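Local structure of carboxypeptidase 1 (5GIV) at residues G495-G498 and E499-V503; A329-T332 and E333-Y337; E27-L30 and G31-Q34; A54-R57 and H58-T62; E170-G173 and Q174-E178. The protein probably releases amino acids one after another from the C-terminus of peptides with broad specificity, working as a zinc-dependent metallocarboxypeptidase of the M32 family. All blocks are in the same frame, centred on the assembly; numbering follows the deposited sequence.

Interaction 1. Residues G495-G498 and E499-V503; sequences GKYG and ELYGV
Glu-499, Leu-500 and Tyr-501 each give their backbone N-H to the carbonyl four residues back, and Val-503 N then reaches five residues back to Gly-498 O at 3.2 Å, meeting it in the carbonyl plane on a lone pair. Between these bonds sits Gly-502, whose positive phi (59°) turns the chain out of the helix. Tyr-497 and Tyr-501, one turn apart, lie side by side and point the same way: with CG of each anti to its carbonyl carbon, Tyr-501 CE1 comes to the edge of the Tyr-497 ring, 3.7 Å from Tyr-497 CD2. The Tyr-501 ring in turn has Tyr-497 O at its own edge, 3.6 Å from Tyr-501 CD1, beside the bond that Tyr-501 N makes to that oxygen. Both hydroxyls are held farther out, Tyr-497 OH by Glu-354 and Tyr-501 OH by Asn-341 O. Lys-496 runs fully extended alongside Leu-500, its CG 4.1 Å from Leu-500 CD1, and takes its ammonium to Glu-354, Asn-341 and Tyr-492. One water donates to Lys-496 O at 2.9 Å and to Glu-499 OE1 at 2.8 Å, so Lys-496 O is gripped both by this water and by Leu-500 N; the same carboxylate oxygen also meets Arg-310. Val-503 CG2 comes within 3.8 Å of Tyr-497 O. The arrangement is that of a helix C-terminus closed by a glycine in the left-handed conformation, here at the very end of the chain.

Interaction 2. Residues A329-T332 and E333-Y337; sequences AGVT and EEEMY
Thr-332 and Glu-335 hold each other by two reciprocal hydrogen bonds. Thr-332 OG1 accepts from Glu-335 N at 3.0 Å, and Glu-335 OE1 accepts from Thr-332 N at 2.9 Å, a nearly straight bond (164°) that uses the lone pair anti to the other carboxylate oxygen. Thr-332 OG1 stands between its own backbone N and carbonyl carbon (chi1 70°), which turns it to the first turn of the helix. The backbone adds Met-336 N to Thr-332 O at 3.2 Å, with a weak bond from Glu-335 N to the same oxygen. A water donates to both Gly-330 O and Glu-335 OE1, so this carboxylate oxygen has two donors. Apolar contact is slight: Val-331 CG1 rests on Glu-335 CB at 3.8 Å, while Val-331 and Met-336 both reach Phe-200. Glu-334 turns away to Arg-338 and Arg-310. With Glu-335 replaced by alanine, Thr-332 N would probably lose its acceptor and the water one of its two mates, leaving the cap held from one side. Side chain to backbone in both directions, the pattern is a capping box, with Thr-332 as N-cap of helix 333-339.

Interaction 3. Residues E27-L30 and G31-Q34; sequences EALL and GWDQ
Leu-29, Leu-30 and Gly-31 form the middle of this helical turn, and each is bonded through its backbone to the residue four places away. Leu-29 O takes the N-H of Asp-33 at 2.9 Å in an almost straight bond (169°). Its side chain, with CG anti to the backbone N (chi1 174°), slants across Trp-32 and sets CD1 3.9 Å from Trp-32 CE3 on the six-membered part of the indole. Both Leu-29 and Trp-32 also lie on Leu-241 of strand 238-242, and Arg-247 makes a cation-pi contact with Trp-32. Leu-30 O receives Gln-34 N at 3.1 Å from above the carbonyl plane, and Arg-46 adds a weak bond to the same oxygen. The Leu-30 side chain packs on Gln-49 and Leu-53 of helix 43-62. Gly-31 gives its N-H to Glu-27 O at 3.1 Å; next to it, Trp-32 N to Ala-28 O is the shortest bond of the four, at 2.7 Å. Asp-33 pairs with Arg-46 and with Arg-247 of the second subunit. The chemistry is thus twofold: the leucines meet leucines of the second subunit and Trp-32 packs on its Asp-33, while the buried carboxylate of Asp-33 has an arginine from each chain, which would probably offset its charge and favour the ionised form.

Interaction 4. Residues A54-R57 and H58-T62; sequences AGLR and HARAT
Leu-56 and Arg-60 make the closer-packed side of this turn, Gly-55 and Ala-59 its solvent side. Arg-60 N bonds to Leu-56 O at 3.0 Å, in the carbonyl plane and nearly straight (170°), and the two side chains then run side by side in the same direction. Arg-60 bends at chi2 and chi3, and Leu-56 O lies at the edge of its guanidinium group, close to the plane. NH1 of this guanidinium lies against the Leu-56 methyl CD2 at 3.7 Å, while NH2 makes a salt bridge with Glu-19. Elsewhere on the turn, the sequence neighbours Arg-57 and His-58 touch lightly, their flat groups steeply inclined, 77° between planes. Arg-57 NH1 comes 3.9 Å from His-58 CB, at the edge of the imidazole and near its plane, and stays 4.5 Å from His-58 ND1. The Arg-57 chain, bent at chi2 (-97°), folds back so that Ala-54 O lies over the centre of one guanidinium face, and its NE makes a salt bridge with Glu-27 of helix 8-36; Ala-54 O itself accepts His-58 N at 2.9 Å. One turn on, Thr-62 OG1 donates to His-58 O at 3.0 Å, and Thr-62 CG2 sits over one face of the imidazole. On the exposed side, Ala-59 N bonds to Gly-55 O at 3.1 Å. Helix 8-36 lies against Leu-56 and Arg-60 through Phe-23, and Phe-23 and Leu-56 of the second subunit touch them as well; His-58 packs on helix 102-122 and Thr-62 on helix 81-99.

Interaction 5. Residues E170-G173 and Q174-E178; sequences EQVG and QVFAE
Early in helix 169-193 an i to i+4 CH-pi contact joins Val-172 to Phe-176, and this pair is its main side-chain contact. Val-172 CG1 lies over one face of the Phe-176 ring, 3.6 Å from its centroid and 23° off the normal, shifted toward the rim where CZ and CE2 are each 3.4 Å away. The two side chains point the same way. Chi1 of Phe-176 (-75°) puts the ring beside the backbone N, next to Val-172, and chi2 (-4°) sets how it is turned, with a face to Val-172 CG1; Phe-176 CG is left 3.5 Å from Val-172 O. That carbonyl also accepts Phe-176 N at 2.9 Å, nearly along the C=O axis. Val-175 N to Gln-171 O (3.2 Å) and Ala-177 N to Gly-173 O (3.0 Å) continue the helical pattern; Val-175 CG2 rests 3.3 Å from Gln-171 O, and the Val-175 side chain touches Val-427 of helix 420-439. Beyond the turn, Phe-176 meets Phe-365 edge to face and touches Val-361 and Ile-362 on the same helix, 357-372, while Val-172 and Phe-176 share Gln-420 on helix 420-439. A serine in place of Phe-176 would probably leave Val-172 CG1 without its aromatic face and Phe-365 without its partner ring, opening a gap between three helices. Val-172 and Phe-176 meet through carbon alone, so their contact rests on dispersion and shape; both side chains are buried, and that of Phe-176 is about 12 Å from the side chain of the zinc ligand Glu-296.

All five contacts are local, three within helices and two at helix ends, but their chemistry follows their place. Interactions 3 and 5 bring aromatic and aliphatic groups to buried positions nearer the active site, interaction 3 at the dimer interface and interaction 5 within one chain. Interaction 4 is a surface contact on helix 43-62, tied to interaction 3 by a salt bridge between Glu-27 OE2 and Arg-57 NE of 2.7 Å; both touch the second subunit. Interactions 1 and 2 lie far out, one closing a helix end and the other opening a helix, and they meet where Leu-500 CD2 packs on Tyr-337 CE2 at 3.5 Å.

Interaction 1. Residues G495-G498 and E499-V503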
# COMPACT_ATOMS: atom_id res chain seq x y z
N GLY A 495 -22.28 27.01 26.53
CA GLY A 495 -23.64 26.90 26.03
C GLY A 495 -24.08 25.46 25.86
O GLY A 495 -25.19 25.09 26.24
N LYS A 496 -23.22 24.64 25.25
CA LYS A 496 -23.61 23.26 24.96
C LYS A 496 -23.80 22.46 26.24
O LYS A 496 -24.83 21.80 26.43
CB LYS A 496 -22.56 22.60 24.06
CG LYS A 496 -22.81 21.13 23.81
CD LYS A 496 -21.69 20.53 22.97
CE LYS A 496 -21.95 19.06 22.71
NZ LYS A 496 -20.90 18.46 21.86
N TYR A 497 -22.82 22.50 27.14
CA TYR A 497 -22.87 21.69 28.35
C TYR A 497 -23.71 22.33 29.44
O TYR A 497 -24.32 21.62 30.24
CB TYR A 497 -21.44 21.40 28.83
CG TYR A 497 -20.79 20.40 27.91
CD1 TYR A 497 -20.09 20.81 26.78
CD2 TYR A 497 -20.95 19.03 28.12
CE1 TYR A 497 -19.53 19.89 25.92
CE2 TYR A 497 -20.41 18.10 27.27
CZ TYR A 497 -19.70 18.53 26.18
OH TYR A 497 -19.16 17.59 25.33
N GLY A 498 -23.79 23.66 29.46
CA GLY A 498 -24.76 24.30 30.32
C GLY A 498 -26.17 23.81 30.06
O GLY A 498 -26.93 23.55 31.00
N GLU A 499 -26.52 23.62 28.79
CA GLU A 499 -27.87 23.18 28.44
C GLU A 499 -28.04 21.67 28.58
O GLU A 499 -29.15 21.21 28.89
CB GLU A 499 -28.21 23.63 27.02
CG GLU A 499 -29.70 23.58 26.70
CD GLU A 499 -30.14 22.25 26.12
OE1 GLU A 499 -29.43 21.72 25.24
OE2 GLU A 499 -31.20 21.72 26.55
N LEU A 500 -26.98 20.89 28.36
CA LEU A 500 -27.08 19.44 28.49
C LEU A 500 -27.28 19.03 29.94
O LEU A 500 -28.10 18.15 30.23
CB LEU A 500 -25.84 18.76 27.92
CG LEU A 500 -25.88 18.32 26.45
CD1 LEU A 500 -24.49 17.99 25.94
CD2 LEU A 500 -26.80 17.12 26.29
N TYR A 501 -26.56 19.66 30.86
CA TYR A 501 -26.53 19.23 32.25
C TYR A 501 -27.21 20.18 33.22
O TYR A 501 -27.16 19.95 34.43
CB TYR A 501 -25.07 19.01 32.69
CG TYR A 501 -24.44 17.87 31.94
CD1 TYR A 501 -23.93 18.05 30.66
CD2 TYR A 501 -24.41 16.59 32.48
CE1 TYR A 501 -23.38 16.99 29.96
CE2 TYR A 501 -23.87 15.53 31.79
CZ TYR A 501 -23.36 15.73 30.54
OH TYR A 501 -22.82 14.65 29.87
N GLY A 502 -27.84 21.25 32.72
CA GLY A 502 -28.44 22.22 33.62
C GLY A 502 -27.45 22.84 34.57
O GLY A 502 -27.72 22.95 35.77
N VAL A 503 -26.28 23.24 34.07
CA VAL A 503 -25.27 23.85 34.92
C VAL A 503 -24.89 25.22 34.39
O VAL A 503 -24.08 25.92 35.01
CB VAL A 503 -24.02 22.95 35.05
CG1 VAL A 503 -24.39 21.60 35.61
CG2 VAL A 503 -23.33 22.79 33.71
OXT VAL A 503 -25.37 25.66 33.34
O HOH W 1 -26.79 21.11 24.37

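Interaction 2. Residues A329-T332 and E333-Y337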
# COMPACT_ATOMS: atom_id res chain seq x y z
N ALA A 329 -33.39 -0.04 20.53
CA ALA A 329 -34.75 -0.22 21.03
C ALA A 329 -34.90 0.42 22.40
O ALA A 329 -34.10 0.17 23.31
CB ALA A 329 -35.10 -1.71 21.09
N GLY A 330 -35.93 1.24 22.55
CA GLY A 330 -36.14 1.94 23.80
C GLY A 330 -35.24 3.13 24.02
O GLY A 330 -35.17 3.64 25.15
N VAL A 331 -34.56 3.59 22.98
CA VAL A 331 -33.64 4.71 23.07
C VAL A 331 -34.15 5.79 22.13
O VAL A 331 -34.45 5.50 20.96
CB VAL A 331 -32.20 4.31 22.70
CG1 VAL A 331 -31.24 5.47 22.95
CG2 VAL A 331 -31.78 3.05 23.48
N THR A 332 -34.22 7.01 22.62
CA THR A 332 -34.69 8.10 21.78
C THR A 332 -33.52 8.72 21.01
O THR A 332 -32.35 8.48 21.29
CB THR A 332 -35.38 9.17 22.61
OG1 THR A 332 -34.41 9.86 23.40
CG2 THR A 332 -36.45 8.56 23.53
N GLU A 333 -33.87 9.51 20.00
CA GLU A 333 -32.86 10.30 19.32
C GLU A 333 -32.15 11.24 20.30
O GLU A 333 -30.93 11.40 20.24
CB GLU A 333 -33.50 11.07 18.17
CG GLU A 333 -32.66 12.18 17.64
CD GLU A 333 -33.40 13.04 16.66
OE1 GLU A 333 -34.13 12.49 15.81
OE2 GLU A 333 -33.27 14.28 16.76
N GLU A 334 -32.90 11.86 21.21
CA GLU A 334 -32.29 12.76 22.18
C GLU A 334 -31.32 12.02 23.10
O GLU A 334 -30.32 12.60 23.55
CB GLU A 334 -33.38 13.48 22.99
CG GLU A 334 -32.90 14.38 24.14
CD GLU A 334 -32.15 15.64 23.69
OE1 GLU A 334 -31.61 16.36 24.57
OE2 GLU A 334 -32.11 15.94 22.47
N GLU A 335 -31.60 10.76 23.41
CA GLU A 335 -30.70 10.03 24.30
C GLU A 335 -29.38 9.70 23.60
O GLU A 335 -28.32 9.77 24.22
CB GLU A 335 -31.39 8.76 24.80
CG GLU A 335 -32.45 9.06 25.84
CD GLU A 335 -33.20 7.84 26.30
OE1 GLU A 335 -33.66 7.06 25.45
OE2 GLU A 335 -33.34 7.68 27.52
N MET A 336 -29.43 9.39 22.31
CA MET A 336 -28.19 9.16 21.57
C MET A 336 -27.36 10.43 21.50
O MET A 336 -26.13 10.37 21.61
CB MET A 336 -28.51 8.62 20.18
CG MET A 336 -27.27 8.37 19.33
SD MET A 336 -26.22 7.09 20.04
CE MET A 336 -27.33 5.71 20.03
N TYR A 337 -28.01 11.59 21.32
CA TYR A 337 -27.27 12.85 21.33
C TYR A 337 -26.61 13.10 22.69
O TYR A 337 -25.47 13.57 22.75
CB TYR A 337 -28.18 14.02 20.97
CG TYR A 337 -27.64 15.36 21.42
CD1 TYR A 337 -26.59 15.96 20.76
CD2 TYR A 337 -28.19 16.01 22.52
CE1 TYR A 337 -26.09 17.18 21.18
CE2 TYR A 337 -27.70 17.23 22.94
CZ TYR A 337 -26.66 17.82 22.27
OH TYR A 337 -26.18 19.03 22.70
O HOH W 2 -36.27 6.36 26.25

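Interaction 3. Residues E27-L30 and G31-Q34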
# COMPACT_ATOMS: atom_id res chain seq x y z
N GLU A 27 7.19 8.18 0.51
CA GLU A 27 7.49 7.96 1.92
C GLU A 27 6.21 7.69 2.70
O GLU A 27 6.17 6.83 3.59
CB GLU A 27 8.24 9.16 2.50
CG GLU A 27 9.65 9.33 1.96
CD GLU A 27 10.43 10.43 2.69
OE1 GLU A 27 10.97 10.16 3.78
OE2 GLU A 27 10.49 11.56 2.15
N ALA A 28 5.14 8.43 2.38
CA ALA A 28 3.87 8.24 3.06
C ALA A 28 3.28 6.87 2.75
O ALA A 28 2.70 6.22 3.64
CB ALA A 28 2.89 9.35 2.65
N LEU A 29 3.43 6.40 1.51
CA LEU A 29 2.94 5.07 1.16
C LEU A 29 3.67 4.00 1.95
O LEU A 29 3.06 3.03 2.41
CB LEU A 29 3.10 4.82 -0.34
CG LEU A 29 2.77 3.40 -0.80
CD1 LEU A 29 1.33 3.05 -0.45
CD2 LEU A 29 3.01 3.25 -2.30
N LEU A 30 4.98 4.14 2.10
CA LEU A 30 5.73 3.17 2.89
C LEU A 30 5.25 3.14 4.33
O LEU A 30 5.16 2.07 4.94
CB LEU A 30 7.22 3.49 2.83
CG LEU A 30 7.94 3.15 1.54
CD1 LEU A 30 9.27 3.90 1.48
CD2 LEU A 30 8.14 1.63 1.42
N GLY A 31 4.94 4.31 4.89
CA GLY A 31 4.43 4.35 6.25
C GLY A 31 2.98 3.91 6.36
O GLY A 31 2.61 3.21 7.31
N TRP A 32 2.15 4.30 5.40
CA TRP A 32 0.76 3.87 5.43
C TRP A 32 0.66 2.35 5.35
O TRP A 32 -0.08 1.73 6.13
CB TRP A 32 -0.03 4.52 4.29
CG TRP A 32 -1.41 3.95 4.12
CD1 TRP A 32 -2.56 4.36 4.72
CD2 TRP A 32 -1.78 2.85 3.27
NE1 TRP A 32 -3.63 3.60 4.30
CE2 TRP A 32 -3.17 2.67 3.41
CE3 TRP A 32 -1.07 2.01 2.40
CZ2 TRP A 32 -3.86 1.67 2.72
CZ3 TRP A 32 -1.75 1.02 1.72
CH2 TRP A 32 -3.14 0.86 1.88
N ASP A 33 1.40 1.74 4.43
CA ASP A 33 1.38 0.29 4.31
C ASP A 33 1.97 -0.37 5.55
O ASP A 33 1.49 -1.43 5.98
CB ASP A 33 2.14 -0.13 3.05
CG ASP A 33 2.26 -1.65 2.90
OD1 ASP A 33 1.27 -2.30 2.49
OD2 ASP A 33 3.36 -2.17 3.22
N GLN A 34 2.98 0.25 6.16
CA GLN A 34 3.57 -0.29 7.38
C GLN A 34 2.53 -0.42 8.49
O GLN A 34 2.57 -1.37 9.28
CB GLN A 34 4.73 0.59 7.82
CG GLN A 34 5.36 0.19 9.14
CD GLN A 34 6.25 1.28 9.70
OE1 GLN A 34 5.88 2.46 9.73
NE2 GLN A 34 7.45 0.89 10.11

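Interaction 4. Residues A54-R57 and H58-T62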
# COMPACT_ATOMS: atom_id res chain seq x y z
N ALA A 54 14.20 8.32 3.00
CA ALA A 54 14.46 9.53 3.77
C ALA A 54 15.77 10.18 3.35
O ALA A 54 15.85 11.40 3.20
CB ALA A 54 14.47 9.20 5.27
N GLY A 55 16.80 9.36 3.10
CA GLY A 55 18.08 9.91 2.68
C GLY A 55 18.01 10.59 1.32
O GLY A 55 18.55 11.68 1.14
N LEU A 56 17.35 9.95 0.35
CA LEU A 56 17.25 10.55 -0.98
C LEU A 56 16.46 11.85 -0.93
O LEU A 56 16.87 12.87 -1.50
CB LEU A 56 16.61 9.57 -1.96
CG LEU A 56 17.46 8.35 -2.32
CD1 LEU A 56 16.65 7.33 -3.09
CD2 LEU A 56 18.68 8.78 -3.12
N ARG A 57 15.31 11.84 -0.24
CA ARG A 57 14.49 13.04 -0.17
C ARG A 57 15.24 14.17 0.53
O ARG A 57 15.19 15.32 0.09
CB ARG A 57 13.17 12.73 0.53
CG ARG A 57 12.35 13.94 0.87
CD ARG A 57 12.59 14.36 2.30
NE ARG A 57 12.23 13.31 3.25
CZ ARG A 57 12.77 13.18 4.47
NH1 ARG A 57 13.70 14.03 4.89
NH2 ARG A 57 12.38 12.19 5.27
N HIS A 58 15.95 13.85 1.61
CA HIS A 58 16.70 14.89 2.32
C HIS A 58 17.74 15.53 1.41
O HIS A 58 17.91 16.75 1.41
CB HIS A 58 17.37 14.29 3.56
CG HIS A 58 18.18 15.27 4.34
ND1 HIS A 58 17.62 16.15 5.24
CD2 HIS A 58 19.51 15.55 4.33
CE1 HIS A 58 18.57 16.89 5.78
NE2 HIS A 58 19.72 16.55 5.24
N ALA A 59 18.42 14.71 0.61
CA ALA A 59 19.38 15.26 -0.35
C ALA A 59 18.70 16.20 -1.33
O ALA A 59 19.18 17.32 -1.57
CB ALA A 59 20.09 14.12 -1.08
N ARG A 60 17.59 15.77 -1.92
CA ARG A 60 16.86 16.66 -2.82
C ARG A 60 16.50 17.96 -2.12
O ARG A 60 16.69 19.05 -2.68
CB ARG A 60 15.60 15.97 -3.34
CG ARG A 60 15.79 14.50 -3.68
CD ARG A 60 16.48 14.30 -5.01
NE ARG A 60 17.28 13.07 -5.00
CZ ARG A 60 17.49 12.29 -6.06
NH1 ARG A 60 18.24 11.20 -5.94
NH2 ARG A 60 16.93 12.59 -7.24
N ALA A 61 16.00 17.88 -0.89
CA ALA A 61 15.54 19.07 -0.19
C ALA A 61 16.68 20.03 0.13
O ALA A 61 16.44 21.22 0.33
CB ALA A 61 14.80 18.69 1.09
N THR A 62 17.92 19.54 0.17
CA THR A 62 19.07 20.38 0.49
C THR A 62 20.02 20.55 -0.68
O THR A 62 21.13 21.06 -0.50
CB THR A 62 19.83 19.82 1.69
OG1 THR A 62 20.29 18.50 1.36
CG2 THR A 62 18.94 19.75 2.92

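Interaction 5. Residues E170-G173 and Q174-E178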
# COMPACT_ATOMS: atom_id res chain seq x y z
N GLU A 170 4.73 31.97 25.61
CA GLU A 170 3.94 32.89 26.42
C GLU A 170 2.49 32.96 25.95
O GLU A 170 1.59 33.17 26.76
CB GLU A 170 4.56 34.29 26.41
CG GLU A 170 6.04 34.33 26.80
CD GLU A 170 6.42 35.57 27.61
OE1 GLU A 170 6.58 35.45 28.85
OE2 GLU A 170 6.56 36.66 27.01
N GLN A 171 2.27 32.78 24.65
CA GLN A 171 0.91 32.81 24.11
C GLN A 171 0.17 31.52 24.44
O GLN A 171 -1.04 31.53 24.71
CB GLN A 171 0.97 33.05 22.61
CG GLN A 171 -0.37 33.26 21.93
CD GLN A 171 -0.22 33.48 20.44
OE1 GLN A 171 0.91 33.53 19.91
NE2 GLN A 171 -1.35 33.64 19.74
N VAL A 172 0.89 30.39 24.40
CA VAL A 172 0.31 29.10 24.79
C VAL A 172 -0.11 29.14 26.26
O VAL A 172 -1.22 28.72 26.62
CB VAL A 172 1.32 27.97 24.52
CG1 VAL A 172 0.87 26.66 25.17
CG2 VAL A 172 1.57 27.80 23.03
N GLY A 173 0.77 29.66 27.12
CA GLY A 173 0.47 29.71 28.54
C GLY A 173 -0.79 30.50 28.84
O GLY A 173 -1.56 30.14 29.74
N GLN A 174 -1.02 31.58 28.10
CA GLN A 174 -2.22 32.38 28.33
C GLN A 174 -3.47 31.62 27.92
O GLN A 174 -4.50 31.69 28.59
CB GLN A 174 -2.12 33.71 27.59
CG GLN A 174 -0.78 34.43 27.80
CD GLN A 174 -0.80 35.88 27.33
OE1 GLN A 174 -1.79 36.35 26.76
NE2 GLN A 174 0.30 36.60 27.57
N VAL A 175 -3.40 30.89 26.80
CA VAL A 175 -4.52 30.06 26.40
C VAL A 175 -4.81 29.00 27.45
O VAL A 175 -5.97 28.76 27.83
CB VAL A 175 -4.24 29.42 25.03
CG1 VAL A 175 -5.33 28.41 24.69
CG2 VAL A 175 -4.12 30.48 23.96
N PHE A 176 -3.76 28.35 27.96
CA PHE A 176 -3.96 27.31 28.96
C PHE A 176 -4.63 27.86 30.21
O PHE A 176 -5.61 27.29 30.70
CB PHE A 176 -2.61 26.67 29.31
CG PHE A 176 -2.07 25.74 28.25
CD1 PHE A 176 -2.80 25.46 27.10
CD2 PHE A 176 -0.81 25.17 28.38
CE1 PHE A 176 -2.30 24.62 26.13
CE2 PHE A 176 -0.29 24.33 27.41
CZ PHE A 176 -1.04 24.05 26.28
N ALA A 177 -4.12 28.98 30.73
CA ALA A 177 -4.71 29.56 31.94
C ALA A 177 -6.18 29.88 31.73
O ALA A 177 -7.02 29.59 32.60
CB ALA A 177 -3.93 30.82 32.34
N GLU A 178 -6.52 30.47 30.59
CA GLU A 178 -7.90 30.82 30.32
C GLU A 178 -8.78 29.57 30.22
O GLU A 178 -9.89 29.54 30.76
CB GLU A 178 -7.96 31.67 29.06
CG GLU A 178 -9.25 32.42 28.88
CD GLU A 178 -9.18 33.33 27.67
OE1 GLU A 178 -8.06 33.46 27.11
OE2 GLU A 178 -10.22 33.95 27.33